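Long-range contacts in UDP-N-Acetylglucosamine 2-Epimerase (Thermus thermophilus, PDB 1V4V), which probably catalyses the epimerisation of UDP-N-acetylglucosamine at C2 of the sugar, giving UDP-N-acetylmannosamine: residues G4-V9 / L365-R370; L37-G42 / R61-M66; P199-T204 / L231-P236. One frame throughout, in Å; residues are numbered along the deposited sequence.

Contact 1: G4-V9 / L365-R370; sequences GMKRVV and LGLGPR
L365 and L367 meet M5, K6 and V8 where the chain leaves helix 353-364 through a Schellman motif and packs against strand 6-12, an inner strand of the N-terminal sheet of this GT-B fold. The motif is defined by two backbone bonds, L367 N to A362 O and G366 N to W363 O, with G366 at positive phi as the C-prime residue; this turn leaves the leucines before and after the glycine both directed at the strand. L365 uses a single branch: CD1 lies 3.9 Å from K6 CB and also touches V8 CG2, while the V8 and L365 side chains cross at a slant. L367 uses both branches. Its CD1 approaches K6 CG at 3.9 Å, with M5 SE also near, and its CD2 comes to 3.8 Å from CE of M5, a selenomethionine. The M5 and L367 side chains slide past each other in opposite directions, which brings SE to 4.1 Å from L367 CD2 as well. In M5, CG sits between the backbone N and the carbonyl carbon (chi1 85°), and further bends at chi2 and chi3 carry the chain toward the leucine. An alanine in place of L367 would probably open a gap beside K6 CG and leave the M5 methyl and selenium without their partner here, freer to turn. Beyond the segments, both leucines also touch L34 of strand 34-40, and V8 packs on V361 of the helix itself. K6 reaches the loop through its aliphatic part first, and its chain then bends at chi4, which places NZ. The polar link is thin: one water donates to L365 O at 2.9 Å and accepts a weak bond from K6 NZ at 3.3 Å.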
# COMPACT_ATOMS: atom_id res chain seq x y z
N GLY A 4 -18.54 -11.15 22.53
CA GLY A 4 -18.18 -9.71 22.69
C GLY A 4 -18.99 -8.83 21.75
O GLY A 4 -19.61 -9.33 20.82
N MSE A 5 -18.98 -7.52 22.01
CA MSE A 5 -19.73 -6.59 21.18
C MSE A 5 -18.97 -6.23 19.90
O MSE A 5 -19.59 -6.05 18.84
CB MSE A 5 -20.04 -5.30 21.96
CG MSE A 5 -18.94 -4.24 21.94
SE MSE A 5 -17.46 -4.54 23.15
CE MSE A 5 -17.64 -2.95 24.22
N LYS A 6 -17.65 -6.14 19.99
CA LYS A 6 -16.83 -5.81 18.82
C LYS A 6 -16.57 -7.07 18.00
O LYS A 6 -16.44 -8.16 18.55
CB LYS A 6 -15.49 -5.20 19.26
CG LYS A 6 -15.59 -3.92 20.07
CD LYS A 6 -16.28 -2.80 19.31
CE LYS A 6 -16.00 -1.44 19.94
NZ LYS A 6 -16.30 -1.42 21.40
N ARG A 7 -16.49 -6.91 16.68
CA ARG A 7 -16.24 -8.05 15.81
C ARG A 7 -14.92 -7.87 15.07
O ARG A 7 -14.65 -6.82 14.48
CB ARG A 7 -17.40 -8.22 14.82
CG ARG A 7 -18.77 -8.28 15.50
CD ARG A 7 -19.85 -8.74 14.54
NE ARG A 7 -21.20 -8.45 15.02
CZ ARG A 7 -21.70 -8.84 16.19
NH1 ARG A 7 -20.96 -9.55 17.03
NH2 ARG A 7 -22.94 -8.51 16.53
N VAL A 8 -14.08 -8.91 15.11
CA VAL A 8 -12.78 -8.88 14.45
C VAL A 8 -12.73 -9.98 13.40
O VAL A 8 -12.76 -11.16 13.73
CB VAL A 8 -11.64 -9.11 15.47
CG1 VAL A 8 -10.29 -9.05 14.78
CG2 VAL A 8 -11.72 -8.07 16.57
N VAL A 9 -12.66 -9.58 12.14
CA VAL A 9 -12.64 -10.54 11.06
C VAL A 9 -11.22 -10.87 10.61
O VAL A 9 -10.43 -9.98 10.30
CB VAL A 9 -13.44 -10.02 9.83
CG1 VAL A 9 -13.38 -11.03 8.68
CG2 VAL A 9 -14.90 -9.76 10.23
N LEU A 365 -9.26 -1.08 19.89
CA LEU A 365 -10.71 -1.00 20.04
C LEU A 365 -11.11 -0.46 21.41
O LEU A 365 -12.29 -0.45 21.76
CB LEU A 365 -11.34 -2.37 19.81
CG LEU A 365 -11.21 -2.95 18.39
CD1 LEU A 365 -11.74 -4.37 18.37
CD2 LEU A 365 -11.97 -2.08 17.40
N GLY A 366 -10.12 -0.03 22.19
CA GLY A 366 -10.38 0.51 23.51
C GLY A 366 -10.92 -0.49 24.52
O GLY A 366 -11.74 -0.14 25.37
N LEU A 367 -10.45 -1.73 24.44
CA LEU A 367 -10.90 -2.78 25.36
C LEU A 367 -9.74 -3.32 26.18
O LEU A 367 -9.77 -4.47 26.63
CB LEU A 367 -11.55 -3.93 24.59
CG LEU A 367 -12.86 -3.65 23.86
CD1 LEU A 367 -13.32 -4.91 23.12
CD2 LEU A 367 -13.92 -3.22 24.86
N GLY A 368 -8.71 -2.50 26.38
CA GLY A 368 -7.56 -2.93 27.15
C GLY A 368 -6.32 -2.11 26.86
O GLY A 368 -6.31 -1.31 25.93
N PRO A 369 -5.25 -2.28 27.66
CA PRO A 369 -3.99 -1.55 27.49
C PRO A 369 -3.10 -2.14 26.40
O PRO A 369 -3.29 -3.28 25.98
CB PRO A 369 -3.36 -1.66 28.87
CG PRO A 369 -3.76 -3.04 29.29
CD PRO A 369 -5.22 -3.11 28.88
N ARG A 370 -2.12 -1.35 25.95
CA ARG A 370 -1.20 -1.81 24.91
C ARG A 370 -0.23 -2.83 25.48
O ARG A 370 0.48 -2.55 26.45
CB ARG A 370 -0.40 -0.63 24.34
CG ARG A 370 0.65 -1.03 23.31
CD ARG A 370 1.48 0.17 22.86
NE ARG A 370 2.48 -0.18 21.85
CZ ARG A 370 3.50 -1.01 22.05
NH1 ARG A 370 4.37 -1.26 21.08
NH2 ARG A 370 3.67 -1.60 23.23
O HOH W 1 -14.50 0.62 23.27

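Contact 2: L37-G42 / R61-M66; sequences LVLLTG and RNLDVM
L40 and R61 are joined by the straightest of the three backbone bonds between these segments, which runs from L40 N to R61 O, 2.9 Å long with an N-H...O angle of 163°. R61 N in turn reaches V38 O at 3.2 Å, and L63 N reaches L40 O at 3.0 Å. L40 and R61 thus each use both their N-H and their carbonyl, the alternation expected of parallel strands, with L39 opposite R61 and L40 opposite N62. Past the last of these bonds the chains separate, and a water lies 2.7 Å from G42 O, close to L63 O as well. The charged end of R61 turns away from the ladder to a salt bridge with E89 of helix 72-89.

The packing lies around this frame. In L39, chi2 of 64° places CD1 where it touches CB and CG of R61 and, at 3.9 Å, CD2 of L63. T41 and L63 lie side by side and point the same way, CG2 of the threonine 3.7 Å from CD1 of the leucine. Further on, V65 places CG2 3.6 Å from T41 O. L39, R61, L63 and V65 all touch helix 72-89 too. Strand 34-40, helix 45-53 and strand 61-62 form a beta-alpha-beta crossover, and this pairing closes it at the border of the parallel Rossmann-like sheet of the N-terminal domain.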
# COMPACT_ATOMS: atom_id res chain seq x y z
N LEU A 37 -14.07 -13.61 13.90
CA LEU A 37 -14.80 -14.24 12.81
C LEU A 37 -13.80 -14.55 11.70
O LEU A 37 -12.78 -13.88 11.58
CB LEU A 37 -15.87 -13.31 12.26
CG LEU A 37 -17.01 -12.88 13.20
CD1 LEU A 37 -17.86 -11.85 12.48
CD2 LEU A 37 -17.85 -14.09 13.60
N VAL A 38 -14.11 -15.56 10.90
CA VAL A 38 -13.22 -15.94 9.81
C VAL A 38 -13.86 -15.80 8.43
O VAL A 38 -14.94 -16.34 8.18
CB VAL A 38 -12.72 -17.39 9.98
CG1 VAL A 38 -11.97 -17.85 8.73
CG2 VAL A 38 -11.81 -17.49 11.19
N LEU A 39 -13.18 -15.08 7.55
CA LEU A 39 -13.62 -14.89 6.18
C LEU A 39 -12.58 -15.57 5.31
O LEU A 39 -11.43 -15.14 5.28
CB LEU A 39 -13.67 -13.40 5.82
CG LEU A 39 -13.86 -13.09 4.32
CD1 LEU A 39 -15.22 -13.60 3.85
CD2 LEU A 39 -13.75 -11.59 4.10
N LEU A 40 -12.95 -16.65 4.63
CA LEU A 40 -12.01 -17.34 3.75
C LEU A 40 -11.98 -16.58 2.43
O LEU A 40 -13.02 -16.14 1.94
CB LEU A 40 -12.43 -18.79 3.52
CG LEU A 40 -12.47 -19.64 4.79
CD1 LEU A 40 -12.68 -21.10 4.42
CD2 LEU A 40 -11.17 -19.47 5.58
N THR A 41 -10.79 -16.43 1.85
CA THR A 41 -10.64 -15.67 0.62
C THR A 41 -9.95 -16.43 -0.52
O THR A 41 -9.62 -15.84 -1.55
CB THR A 41 -9.81 -14.39 0.90
OG1 THR A 41 -8.50 -14.77 1.34
CG2 THR A 41 -10.47 -13.55 1.98
N GLY A 42 -9.74 -17.73 -0.33
CA GLY A 42 -9.06 -18.53 -1.33
C GLY A 42 -9.89 -19.42 -2.24
O GLY A 42 -11.12 -19.33 -2.29
N ARG A 61 -17.69 -17.06 6.71
CA ARG A 61 -18.08 -16.66 5.37
C ARG A 61 -16.95 -16.97 4.38
O ARG A 61 -15.79 -17.10 4.78
CB ARG A 61 -18.41 -15.17 5.36
CG ARG A 61 -18.95 -14.64 4.04
CD ARG A 61 -19.80 -13.40 4.26
NE ARG A 61 -20.18 -12.74 3.02
CZ ARG A 61 -21.14 -11.83 2.92
NH1 ARG A 61 -21.83 -11.48 3.99
NH2 ARG A 61 -21.40 -11.26 1.75
N ASN A 62 -17.30 -17.09 3.10
CA ASN A 62 -16.32 -17.38 2.06
C ASN A 62 -16.54 -16.46 0.87
O ASN A 62 -17.67 -16.16 0.52
CB ASN A 62 -16.46 -18.83 1.57
CG ASN A 62 -16.34 -19.84 2.68
OD1 ASN A 62 -17.22 -19.95 3.54
ND2 ASN A 62 -15.25 -20.60 2.67
N LEU A 63 -15.45 -16.03 0.24
CA LEU A 63 -15.58 -15.19 -0.95
C LEU A 63 -15.73 -16.15 -2.13
O LEU A 63 -15.37 -17.32 -2.02
CB LEU A 63 -14.33 -14.32 -1.15
CG LEU A 63 -14.06 -13.26 -0.08
CD1 LEU A 63 -12.89 -12.38 -0.52
CD2 LEU A 63 -15.32 -12.41 0.14
N ASP A 64 -16.26 -15.67 -3.24
CA ASP A 64 -16.45 -16.51 -4.42
C ASP A 64 -15.26 -16.31 -5.34
O ASP A 64 -15.15 -15.29 -6.02
CB ASP A 64 -17.76 -16.13 -5.11
CG ASP A 64 -18.13 -17.07 -6.23
OD1 ASP A 64 -19.32 -17.11 -6.61
OD2 ASP A 64 -17.23 -17.77 -6.75
N VAL A 65 -14.36 -17.29 -5.36
CA VAL A 65 -13.14 -17.21 -6.16
C VAL A 65 -13.04 -18.31 -7.21
O VAL A 65 -13.30 -19.47 -6.93
CB VAL A 65 -11.90 -17.26 -5.25
CG1 VAL A 65 -10.63 -17.20 -6.08
CG2 VAL A 65 -11.94 -16.12 -4.24
N MSE A 66 -12.66 -17.92 -8.43
CA MSE A 66 -12.51 -18.88 -9.52
C MSE A 66 -11.38 -19.86 -9.20
O MSE A 66 -10.47 -19.54 -8.44
CB MSE A 66 -12.18 -18.15 -10.83
CG MSE A 66 -13.13 -17.03 -11.23
SE MSE A 66 -12.62 -16.15 -12.90
CE MSE A 66 -10.85 -16.88 -13.11
O HOH W 2 -12.90 -18.00 -0.76

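Contact 3: P199-T204 / L231-P236; sequences PYVTVT and LTFVYP
V203 and Y235 pack together near the C-terminal ends of two adjacent parallel strands, 200-203 and 232-236, which with helix 214-227 make a beta-alpha-beta unit in the second Rossmann-like sheet of the GT-B fold. The strand axes approach to 4.6 Å and cross at 26°. Four backbone bonds tie them: T232 N to P199 O, V201 N to T232 O, V234 N to V201 O and V203 N to V234 O, the last the shortest at 2.7 Å. V201 and V234 each give both their N-H and their carbonyl, and pairing runs Y200 with T232, V201 with F233 and T202 with V234. On the face carrying V201 and F233 these two side chains lie side by side, V201 CB 3.6 Å from ring atom CD2, and the F233 ring also meets that of F257 in strand 257-260. On the opposite face Y200 CD2 meets T232 CB and V234 CG2, and T202 and V234 also touch L271 of helix 265-273.

Y235 can be followed outward from its backbone. CB lies 3.9 Å from V203 CB. CG, anti to the backbone N (chi1 -179°), sits 3.9 Å from V203 CG1, and that methyl stands over one ring face in a CH-pi contact, 4.1 Å from the ring centroid and 15° off the normal. CD2 remains beside the same methyl. CB and CG also lie near the V203 carbonyl O, which CD1 approaches most closely, at 3.2 Å. CE1 is 4.1 Å from T204 CA, which it meets obliquely. At the tip, the phenol OH makes a weak hydrogen bond with M205 O, the backbone carbonyl just beyond T204.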
# COMPACT_ATOMS: atom_id res chain seq x y z
N PRO A 199 11.26 -43.72 25.70
CA PRO A 199 11.39 -42.42 25.05
C PRO A 199 11.59 -42.51 23.53
O PRO A 199 11.95 -43.56 23.00
CB PRO A 199 12.62 -41.81 25.73
CG PRO A 199 12.69 -42.53 27.05
CD PRO A 199 12.35 -43.94 26.65
N TYR A 200 11.38 -41.39 22.85
CA TYR A 200 11.51 -41.34 21.41
C TYR A 200 12.50 -40.31 20.90
O TYR A 200 12.81 -39.33 21.59
CB TYR A 200 10.17 -40.99 20.75
CG TYR A 200 8.99 -41.80 21.23
CD1 TYR A 200 8.05 -41.24 22.10
CD2 TYR A 200 8.81 -43.11 20.80
CE1 TYR A 200 6.95 -41.98 22.52
CE2 TYR A 200 7.71 -43.86 21.23
CZ TYR A 200 6.78 -43.28 22.08
OH TYR A 200 5.69 -44.01 22.50
N VAL A 201 12.99 -40.56 19.70
CA VAL A 201 13.87 -39.65 18.97
C VAL A 201 13.18 -39.57 17.62
O VAL A 201 12.95 -40.60 16.98
CB VAL A 201 15.29 -40.22 18.76
CG1 VAL A 201 16.06 -39.32 17.80
CG2 VAL A 201 16.04 -40.30 20.09
N THR A 202 12.81 -38.37 17.20
CA THR A 202 12.15 -38.22 15.91
C THR A 202 13.20 -37.98 14.85
O THR A 202 14.13 -37.19 15.05
CB THR A 202 11.15 -37.05 15.90
OG1 THR A 202 10.08 -37.32 16.82
CG2 THR A 202 10.55 -36.85 14.50
N VAL A 203 13.08 -38.69 13.74
CA VAL A 203 14.03 -38.56 12.64
C VAL A 203 13.33 -38.12 11.36
O VAL A 203 12.24 -38.61 11.05
CB VAL A 203 14.76 -39.89 12.35
CG1 VAL A 203 15.65 -39.74 11.12
CG2 VAL A 203 15.61 -40.30 13.56
N THR A 204 13.97 -37.21 10.64
CA THR A 204 13.45 -36.68 9.38
C THR A 204 14.60 -36.34 8.42
O THR A 204 15.52 -35.58 8.76
CB THR A 204 12.58 -35.42 9.63
OG1 THR A 204 11.20 -35.78 9.58
CG2 THR A 204 12.87 -34.33 8.61
N LEU A 231 15.82 -46.62 23.36
CA LEU A 231 15.15 -45.51 22.70
C LEU A 231 14.50 -46.00 21.42
O LEU A 231 15.00 -46.92 20.79
CB LEU A 231 16.16 -44.41 22.33
CG LEU A 231 17.02 -43.82 23.43
CD1 LEU A 231 17.88 -42.69 22.85
CD2 LEU A 231 16.13 -43.29 24.53
N THR A 232 13.40 -45.38 21.04
CA THR A 232 12.73 -45.75 19.80
C THR A 232 12.86 -44.58 18.84
O THR A 232 12.45 -43.47 19.15
CB THR A 232 11.26 -46.07 20.02
OG1 THR A 232 11.16 -47.22 20.87
CG2 THR A 232 10.58 -46.35 18.68
N PHE A 233 13.44 -44.85 17.67
CA PHE A 233 13.63 -43.83 16.65
C PHE A 233 12.48 -43.87 15.65
O PHE A 233 12.30 -44.86 14.94
CB PHE A 233 14.98 -44.05 15.95
CG PHE A 233 16.17 -43.93 16.88
CD1 PHE A 233 16.46 -44.94 17.80
CD2 PHE A 233 16.94 -42.77 16.88
CE1 PHE A 233 17.50 -44.80 18.72
CE2 PHE A 233 17.98 -42.61 17.79
CZ PHE A 233 18.27 -43.63 18.72
N VAL A 234 11.70 -42.79 15.63
CA VAL A 234 10.54 -42.70 14.75
C VAL A 234 10.84 -41.82 13.56
O VAL A 234 11.14 -40.63 13.70
CB VAL A 234 9.32 -42.17 15.52
CG1 VAL A 234 8.08 -42.21 14.63
CG2 VAL A 234 9.11 -43.00 16.78
N TYR A 235 10.74 -42.41 12.37
CA TYR A 235 11.07 -41.75 11.13
C TYR A 235 9.97 -41.76 10.06
O TYR A 235 9.76 -42.77 9.39
CB TYR A 235 12.34 -42.43 10.59
CG TYR A 235 12.94 -41.92 9.29
CD1 TYR A 235 12.48 -40.75 8.68
CD2 TYR A 235 14.01 -42.59 8.70
CE1 TYR A 235 13.07 -40.28 7.50
CE2 TYR A 235 14.60 -42.13 7.53
CZ TYR A 235 14.14 -40.97 6.94
OH TYR A 235 14.75 -40.51 5.80
N PRO A 236 9.23 -40.65 9.91
CA PRO A 236 8.17 -40.58 8.90
C PRO A 236 8.93 -40.33 7.59
O PRO A 236 9.39 -39.22 7.34
CB PRO A 236 7.35 -39.36 9.32
CG PRO A 236 7.64 -39.23 10.80
CD PRO A 236 9.12 -39.52 10.85

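Contacts 1 and 2 share the N-terminal sheet, where strands 6-12 and 34-40 are neighbours and V8 O probably accepts a hydrogen bond from L37 N. Contact 3 belongs to the other sheet, with its nearest atoms about 27 Å from contact 2 and about 34 Å from contact 1. Contacts 2 and 3 are alike in kind, each pairing the two parallel strands of a beta-alpha-beta unit, but contact 2 lies at its sheet's border and contact 3 in its sheet's interior, burying more area (586 against 399 Å²). Contact 1 lies at the surface, brings a loop against a strand, and relies on aliphatic packing and one water. Along the chain its segments enclose both other contacts.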